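Probable mRNA-capping enzyme (Acanthamoeba polyphaga mimivirus, PDB 3BGY) carries out the successive steps of mRNA 5'-capping, this N-terminal domain being the metal-dependent tunnel triphosphatase that removes the terminal phosphate of the RNA 5'-triphosphate. Local coordinates at residues A[80-93]-A[116-130]. Sequence-based numbering, arbitrary orientation.
With ACT (acetate ion), chain D.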
loop_
_atom_site.group_PDB
_atom_site.type_symbol
_atom_site.label_atom_id
_atom_site.label_comp_id
_atom_site.label_asym_id
_atom_site.label_seq_id
_atom_site.Cartn_x
_atom_site.Cartn_y
_atom_site.Cartn_z
ATOM N N ASP A 80 -20.083 -1.430 2.645
ATOM C CA ASP A 80 -19.644 -2.758 3.065
ATOM C C ASP A 80 -18.177 -2.772 3.518
ATOM O O ASP A 80 -17.640 -3.833 3.844
ATOM C CB ASP A 80 -19.910 -3.830 1.974
ATOM C CG ASP A 80 -19.047 -3.645 0.697
ATOM O OD1 ASP A 80 -18.306 -2.634 0.560
ATOM O OD2 ASP A 80 -19.109 -4.542 -0.177
ATOM N N LYS A 81 -17.549 -1.580 3.508
ATOM C CA LYS A 81 -16.152 -1.336 3.934
ATOM C C LYS A 81 -15.088 -1.697 2.897
ATOM O O LYS A 81 -13.879 -1.531 3.139
ATOM C CB LYS A 81 -15.819 -1.985 5.300
ATOM C CG LYS A 81 -16.718 -1.524 6.458
ATOM C CD LYS A 81 -16.498 -2.387 7.696
ATOM C CE LYS A 81 -17.477 -2.033 8.814
ATOM N NZ LYS A 81 -18.914 -2.279 8.466
ATOM N N ASN A 82 -15.538 -2.157 1.727
ATOM C CA ASN A 82 -14.603 -2.481 0.664
ATOM C C ASN A 82 -14.251 -1.208 -0.082
ATOM O O ASN A 82 -14.934 -0.178 0.054
ATOM C CB ASN A 82 -15.140 -3.601 -0.220
ATOM C CG ASN A 82 -15.293 -4.884 0.544
ATOM O OD1 ASN A 82 -14.435 -5.220 1.377
ATOM N ND2 ASN A 82 -16.413 -5.568 0.349
ATOM N N VAL A 83 -13.175 -1.264 -0.863
ATOM C CA VAL A 83 -12.644 -0.047 -1.443
ATOM C C VAL A 83 -12.322 -0.163 -2.917
ATOM O O VAL A 83 -11.789 -1.157 -3.338
ATOM C CB VAL A 83 -11.301 0.335 -0.678
ATOM C CG1 VAL A 83 -10.587 1.534 -1.311
ATOM C CG2 VAL A 83 -11.602 0.646 0.793
ATOM N N TYR A 84 -12.601 0.908 -3.659
ATOM C CA TYR A 84 -12.261 0.988 -5.095
ATOM C C TYR A 84 -11.247 2.127 -5.097
ATOM O O TYR A 84 -11.588 3.273 -4.771
ATOM C CB TYR A 84 -13.497 1.366 -5.947
ATOM C CG TYR A 84 -13.229 1.303 -7.455
ATOM C CD1 TYR A 84 -13.383 0.104 -8.166
ATOM C CD2 TYR A 84 -12.860 2.460 -8.157
ATOM C CE1 TYR A 84 -13.186 0.074 -9.587
ATOM C CE2 TYR A 84 -12.660 2.445 -9.559
ATOM C CZ TYR A 84 -12.829 1.253 -10.250
ATOM O OH TYR A 84 -12.653 1.241 -11.613
ATOM N N ARG A 85 -9.987 1.802 -5.371
ATOM C CA ARG A 85 -8.920 2.808 -5.326
ATOM C C ARG A 85 -8.211 3.071 -6.647
ATOM O O ARG A 85 -7.786 2.143 -7.317
ATOM C CB ARG A 85 -7.872 2.397 -4.280
ATOM C CG ARG A 85 -6.710 3.399 -4.059
ATOM C CD ARG A 85 -5.654 2.810 -3.150
ATOM N NE ARG A 85 -4.962 1.692 -3.786
ATOM C CZ ARG A 85 -4.036 0.940 -3.186
ATOM N NH1 ARG A 85 -3.677 1.182 -1.930
ATOM N NH2 ARG A 85 -3.466 -0.057 -3.842
ATOM N N VAL A 86 -8.094 4.347 -6.997
ATOM C CA VAL A 86 -7.382 4.753 -8.194
ATOM C C VAL A 86 -6.093 5.478 -7.775
ATOM O O VAL A 86 -6.134 6.377 -6.922
ATOM C CB VAL A 86 -8.245 5.684 -9.071
ATOM C CG1 VAL A 86 -7.417 6.327 -10.161
ATOM C CG2 VAL A 86 -9.384 4.894 -9.681
ATOM N N SER A 87 -4.956 5.088 -8.353
ATOM C CA SER A 87 -3.690 5.765 -8.078
ATOM C C SER A 87 -3.285 6.521 -9.346
ATOM O O SER A 87 -3.138 5.899 -10.394
ATOM C CB SER A 87 -2.592 4.755 -7.731
ATOM O OG SER A 87 -3.008 3.920 -6.659
ATOM N N LEU A 88 -3.111 7.829 -9.229
ATOM C CA LEU A 88 -2.716 8.686 -10.363
ATOM C C LEU A 88 -1.231 8.975 -10.258
ATOM O O LEU A 88 -0.799 9.640 -9.312
ATOM C CB LEU A 88 -3.516 9.982 -10.335
ATOM C CG LEU A 88 -5.033 9.860 -10.457
ATOM C CD1 LEU A 88 -5.667 11.252 -10.410
ATOM C CD2 LEU A 88 -5.405 9.162 -11.776
ATOM N N PHE A 89 -0.462 8.511 -11.255
ATOM C CA PHE A 89 0.993 8.686 -11.262
ATOM C C PHE A 89 1.492 9.831 -12.133
ATOM O O PHE A 89 2.636 10.266 -12.006
ATOM C CB PHE A 89 1.691 7.382 -11.687
ATOM C CG PHE A 89 1.619 6.293 -10.653
ATOM C CD1 PHE A 89 0.513 5.423 -10.619
ATOM C CD2 PHE A 89 2.667 6.099 -9.730
ATOM C CE1 PHE A 89 0.443 4.377 -9.677
ATOM C CE2 PHE A 89 2.604 5.041 -8.781
ATOM C CZ PHE A 89 1.495 4.183 -8.755
ATOM N N ASN A 90 0.648 10.298 -13.047
ATOM C CA ASN A 90 1.070 11.400 -13.921
ATOM C C ASN A 90 0.873 12.734 -13.171
ATOM O O ASN A 90 -0.240 13.077 -12.822
ATOM C CB ASN A 90 0.263 11.335 -15.219
ATOM C CG ASN A 90 0.621 12.444 -16.178
ATOM O OD1 ASN A 90 0.108 13.548 -16.064
ATOM N ND2 ASN A 90 1.534 12.165 -17.096
ATOM N N GLN A 91 1.962 13.478 -12.954
ATOM C CA GLN A 91 1.915 14.746 -12.206
ATOM C C GLN A 91 1.014 15.833 -12.767
ATOM O O GLN A 91 0.349 16.532 -12.002
ATOM C CB GLN A 91 3.331 15.281 -11.926
ATOM C CG GLN A 91 4.326 14.239 -11.376
ATOM C CD GLN A 91 3.868 13.584 -10.078
ATOM O OE1 GLN A 91 3.682 14.259 -9.059
ATOM N NE2 GLN A 91 3.641 12.265 -10.125
ATOM N N GLU A 92 0.923 15.914 -14.098
ATOM C CA GLU A 92 0.057 16.888 -14.752
ATOM C C GLU A 92 -1.420 16.511 -14.505
ATOM O O GLU A 92 -2.231 17.380 -14.189
ATOM C CB GLU A 92 0.369 16.946 -16.256
ATOM C CG GLU A 92 -0.372 18.048 -17.021
ATOM C CD GLU A 92 0.123 18.252 -18.452
ATOM O OE1 GLU A 92 0.964 17.467 -18.946
ATOM O OE2 GLU A 92 -0.340 19.219 -19.088
ATOM N N GLN A 93 -1.711 15.203 -14.521
ATOM C CA GLN A 93 -3.062 14.670 -14.296
ATOM C C GLN A 93 -3.507 14.880 -12.834
ATOM O O GLN A 93 -4.680 15.187 -12.587
ATOM C CB GLN A 93 -3.119 13.181 -14.680
ATOM C CG GLN A 93 -4.514 12.557 -14.539
ATOM C CD GLN A 93 -4.691 11.271 -15.316
ATOM O OE1 GLN A 93 -3.731 10.545 -15.591
ATOM N NE2 GLN A 93 -5.933 10.993 -15.700
ATOM N N LEU A 116 -12.760 6.097 -15.037
ATOM C CA LEU A 116 -11.389 5.975 -15.498
ATOM C C LEU A 116 -11.005 4.589 -15.945
ATOM O O LEU A 116 -11.381 3.587 -15.341
ATOM C CB LEU A 116 -10.386 6.459 -14.426
ATOM C CG LEU A 116 -10.325 7.957 -14.092
ATOM C CD1 LEU A 116 -9.314 8.206 -12.970
ATOM C CD2 LEU A 116 -9.922 8.753 -15.338
ATOM N N ASP A 117 -10.292 4.558 -17.065
ATOM C CA ASP A 117 -9.770 3.333 -17.637
ATOM C C ASP A 117 -8.333 3.204 -17.118
ATOM O O ASP A 117 -7.628 4.211 -16.997
ATOM C CB ASP A 117 -9.746 3.418 -19.171
ATOM C CG ASP A 117 -11.115 3.252 -19.792
ATOM O OD1 ASP A 117 -11.923 2.447 -19.274
ATOM O OD2 ASP A 117 -11.369 3.912 -20.820
ATOM N N PRO A 118 -7.900 1.978 -16.771
ATOM C CA PRO A 118 -6.543 1.751 -16.271
ATOM C C PRO A 118 -5.506 1.871 -17.388
ATOM O O PRO A 118 -5.820 1.644 -18.564
ATOM C CB PRO A 118 -6.613 0.335 -15.729
ATOM C CG PRO A 118 -7.681 -0.300 -16.590
ATOM C CD PRO A 118 -8.707 0.745 -16.693
ATOM N N SER A 119 -4.311 2.321 -17.015
ATOM C CA SER A 119 -3.192 2.487 -17.942
ATOM C C SER A 119 -1.955 2.414 -17.055
ATOM O O SER A 119 -2.069 2.225 -15.829
ATOM C CB SER A 119 -3.270 3.855 -18.626
ATOM O OG SER A 119 -3.120 4.898 -17.677
ATOM N N ASP A 120 -0.775 2.587 -17.646
ATOM C CA ASP A 120 0.462 2.549 -16.869
ATOM C C ASP A 120 0.556 3.648 -15.804
ATOM O O ASP A 120 1.165 3.439 -14.750
ATOM C CB ASP A 120 1.683 2.623 -17.779
ATOM C CG ASP A 120 2.899 2.001 -17.143
ATOM O OD1 ASP A 120 2.836 0.789 -16.839
ATOM O OD2 ASP A 120 3.909 2.710 -16.944
ATOM N N ASP A 121 -0.070 4.795 -16.082
ATOM C CA ASP A 121 -0.060 5.938 -15.166
ATOM C C ASP A 121 -1.300 6.011 -14.260
ATOM O O ASP A 121 -1.401 6.945 -13.458
ATOM C CB ASP A 121 0.048 7.260 -15.946
ATOM C CG ASP A 121 1.444 7.544 -16.482
ATOM O OD1 ASP A 121 2.451 7.070 -15.916
ATOM O OD2 ASP A 121 1.526 8.297 -17.471
ATOM N N ILE A 122 -2.255 5.088 -14.448
ATOM C CA ILE A 122 -3.494 5.042 -13.660
ATOM C C ILE A 122 -3.709 3.596 -13.203
ATOM O O ILE A 122 -4.149 2.725 -13.967
ATOM C CB ILE A 122 -4.755 5.539 -14.472
ATOM C CG1 ILE A 122 -4.533 6.979 -14.983
ATOM C CG2 ILE A 122 -6.030 5.436 -13.602
ATOM C CD1 ILE A 122 -5.648 7.522 -15.898
ATOM N N GLU A 123 -3.403 3.339 -11.935
ATOM C CA GLU A 123 -3.565 1.989 -11.390
ATOM C C GLU A 123 -4.874 1.934 -10.633
ATOM O O GLU A 123 -5.209 2.858 -9.887
ATOM C CB GLU A 123 -2.390 1.619 -10.483
ATOM C CG GLU A 123 -1.102 1.352 -11.266
ATOM C CD GLU A 123 0.087 0.972 -10.389
ATOM O OE1 GLU A 123 -0.059 0.891 -9.147
ATOM O OE2 GLU A 123 1.181 0.789 -10.958
ATOM N N ILE A 124 -5.633 0.870 -10.876
ATOM C CA ILE A 124 -6.953 0.710 -10.269
ATOM C C ILE A 124 -7.061 -0.645 -9.604
ATOM O O ILE A 124 -6.681 -1.667 -10.185
ATOM C CB ILE A 124 -8.066 0.815 -11.360
ATOM C CG1 ILE A 124 -7.932 2.133 -12.125
ATOM C CG2 ILE A 124 -9.429 0.713 -10.725
ATOM C CD1 ILE A 124 -9.004 2.377 -13.179
ATOM N N VAL A 125 -7.542 -0.641 -8.356
ATOM C CA VAL A 125 -7.703 -1.865 -7.604
ATOM C C VAL A 125 -8.994 -1.874 -6.806
ATOM O O VAL A 125 -9.500 -0.829 -6.385
ATOM C CB VAL A 125 -6.518 -2.129 -6.559
ATOM C CG1 VAL A 125 -5.176 -2.374 -7.259
ATOM C CG2 VAL A 125 -6.406 -0.997 -5.525
ATOM N N TYR A 126 -9.529 -3.069 -6.626
ATOM C CA TYR A 126 -10.697 -3.262 -5.784
ATOM C C TYR A 126 -10.134 -4.047 -4.595
ATOM O O TYR A 126 -9.595 -5.143 -4.746
ATOM C CB TYR A 126 -11.805 -4.022 -6.517
ATOM C CG TYR A 126 -12.953 -4.383 -5.602
ATOM C CD1 TYR A 126 -13.920 -3.421 -5.229
ATOM C CD2 TYR A 126 -13.054 -5.686 -5.069
ATOM C CE1 TYR A 126 -14.960 -3.754 -4.326
ATOM C CE2 TYR A 126 -14.083 -6.029 -4.185
ATOM C CZ TYR A 126 -15.030 -5.059 -3.822
ATOM O OH TYR A 126 -16.026 -5.414 -2.953
ATOM N N LYS A 127 -10.301 -3.476 -3.410
ATOM C CA LYS A 127 -9.754 -4.054 -2.189
ATOM C C LYS A 127 -10.859 -4.659 -1.362
ATOM O O LYS A 127 -11.756 -3.943 -0.917
ATOM C CB LYS A 127 -9.049 -2.963 -1.380
ATOM C CG LYS A 127 -7.830 -2.357 -2.044
ATOM C CD LYS A 127 -7.293 -1.153 -1.247
ATOM C CE LYS A 127 -6.253 -1.548 -0.189
ATOM N NZ LYS A 127 -6.695 -2.590 0.786
ATOM N N ASN A 128 -10.821 -5.978 -1.196
ATOM C CA ASN A 128 -11.834 -6.669 -0.399
ATOM C C ASN A 128 -11.264 -6.698 1.015
ATOM O O ASN A 128 -10.454 -7.565 1.361
ATOM C CB ASN A 128 -12.099 -8.102 -0.928
ATOM C CG ASN A 128 -13.160 -8.856 -0.116
ATOM O OD1 ASN A 128 -13.507 -8.480 1.010
ATOM N ND2 ASN A 128 -13.626 -9.963 -0.665
ATOM N N ARG A 129 -11.686 -5.723 1.811
ATOM C CA ARG A 129 -11.201 -5.600 3.171
ATOM C C ARG A 129 -11.717 -6.655 4.141
ATOM O O ARG A 129 -11.190 -6.784 5.245
ATOM C CB ARG A 129 -11.446 -4.182 3.678
ATOM C CG ARG A 129 -10.592 -3.150 2.931
ATOM C CD ARG A 129 -10.289 -1.923 3.778
ATOM N NE ARG A 129 -9.195 -1.136 3.210
ATOM C CZ ARG A 129 -8.897 0.118 3.554
ATOM N NH1 ARG A 129 -9.611 0.755 4.479
ATOM N NH2 ARG A 129 -7.898 0.752 2.949
ATOM N N GLY A 130 -12.675 -7.464 3.690
ATOM C CA GLY A 130 -13.254 -8.491 4.541
ATOM C C GLY A 130 -12.645 -9.876 4.449
ATOM O O GLY A 130 -12.890 -10.703 5.329
HETATM C C ACT D . -18.729 -3.012 -3.112
HETATM O O ACT D . -20.086 -2.916 -3.074
HETATM O OXT ACT D . -18.135 -3.896 -2.543
HETATM C CH3 ACT D . -17.952 -2.029 -3.885
HETATM O O HOH W 1 -12.658 0.060 4.880
HETATM O O HOH W 2 -16.032 -8.676 1.688
HETATM O O HOH W 3 -12.109 3.292 -12.809
HETATM O O HOH W 4 -2.119 9.594 -13.705
HETATM O O HOH W 5 3.659 10.125 -16.822
#
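Val83, Arg85 and Ser87 pair with Lys127, Val125 and Glu123 through two-way backbone hydrogen bonds, and Phe89 N, donating to Asp121 O (2.9 Å), prolongs this antiparallel ladder between neighbouring strands of the closed triphosphatase barrel. The side chains alternate between its two faces. On one, Tyr84, Val86 and Leu88 meet Ile124, Ile122 and Leu116, and helix 106-115 covers this layer. Ile124 holds CG2 anti to its backbone N (chi1 -55° places CG1 beside that N), which aims the methyl at the Tyr84 ring, 3.5 Å from CZ. Val86 uses both branches: CG1 lies 3.8 Å from Ile122 CG2 and also meets Leu116 CD1, while CG2 faces Ile124 CG1. A tyrosine suits position 84 because its ring packs in this buried layer while carrying a polar end. Tyr126 shares this face, towards the Asp80-Asn82 end; its OH donates to OXT of an acetate ion (2.6 Å), an ion probably from the crystallisation liquor, beside Asp80. Asn82 OD1 receives a weak bond from Arg129 N.

The opposite face is richer in polar and charged groups, with two valines supplying apolar surface for the arginines. Arg85 runs beside Val125, whose CG2 is 3.5 Å from NE, while the aliphatic part of Lys127 lies over one guanidinium face. A bend at chi3 (67°) turns that guanidinium off the line of its chain. Arg129 similarly spreads its guanidinium over Val83 CG2, 3.8 Å above the plane.

Apolar packing under the helix thus contrasts with a basic face of Arg85, Lys127 and Arg129 that probably lines the tunnel and would suit a triphosphate, Asp73 and Glu149 being weak, long partners of Arg85.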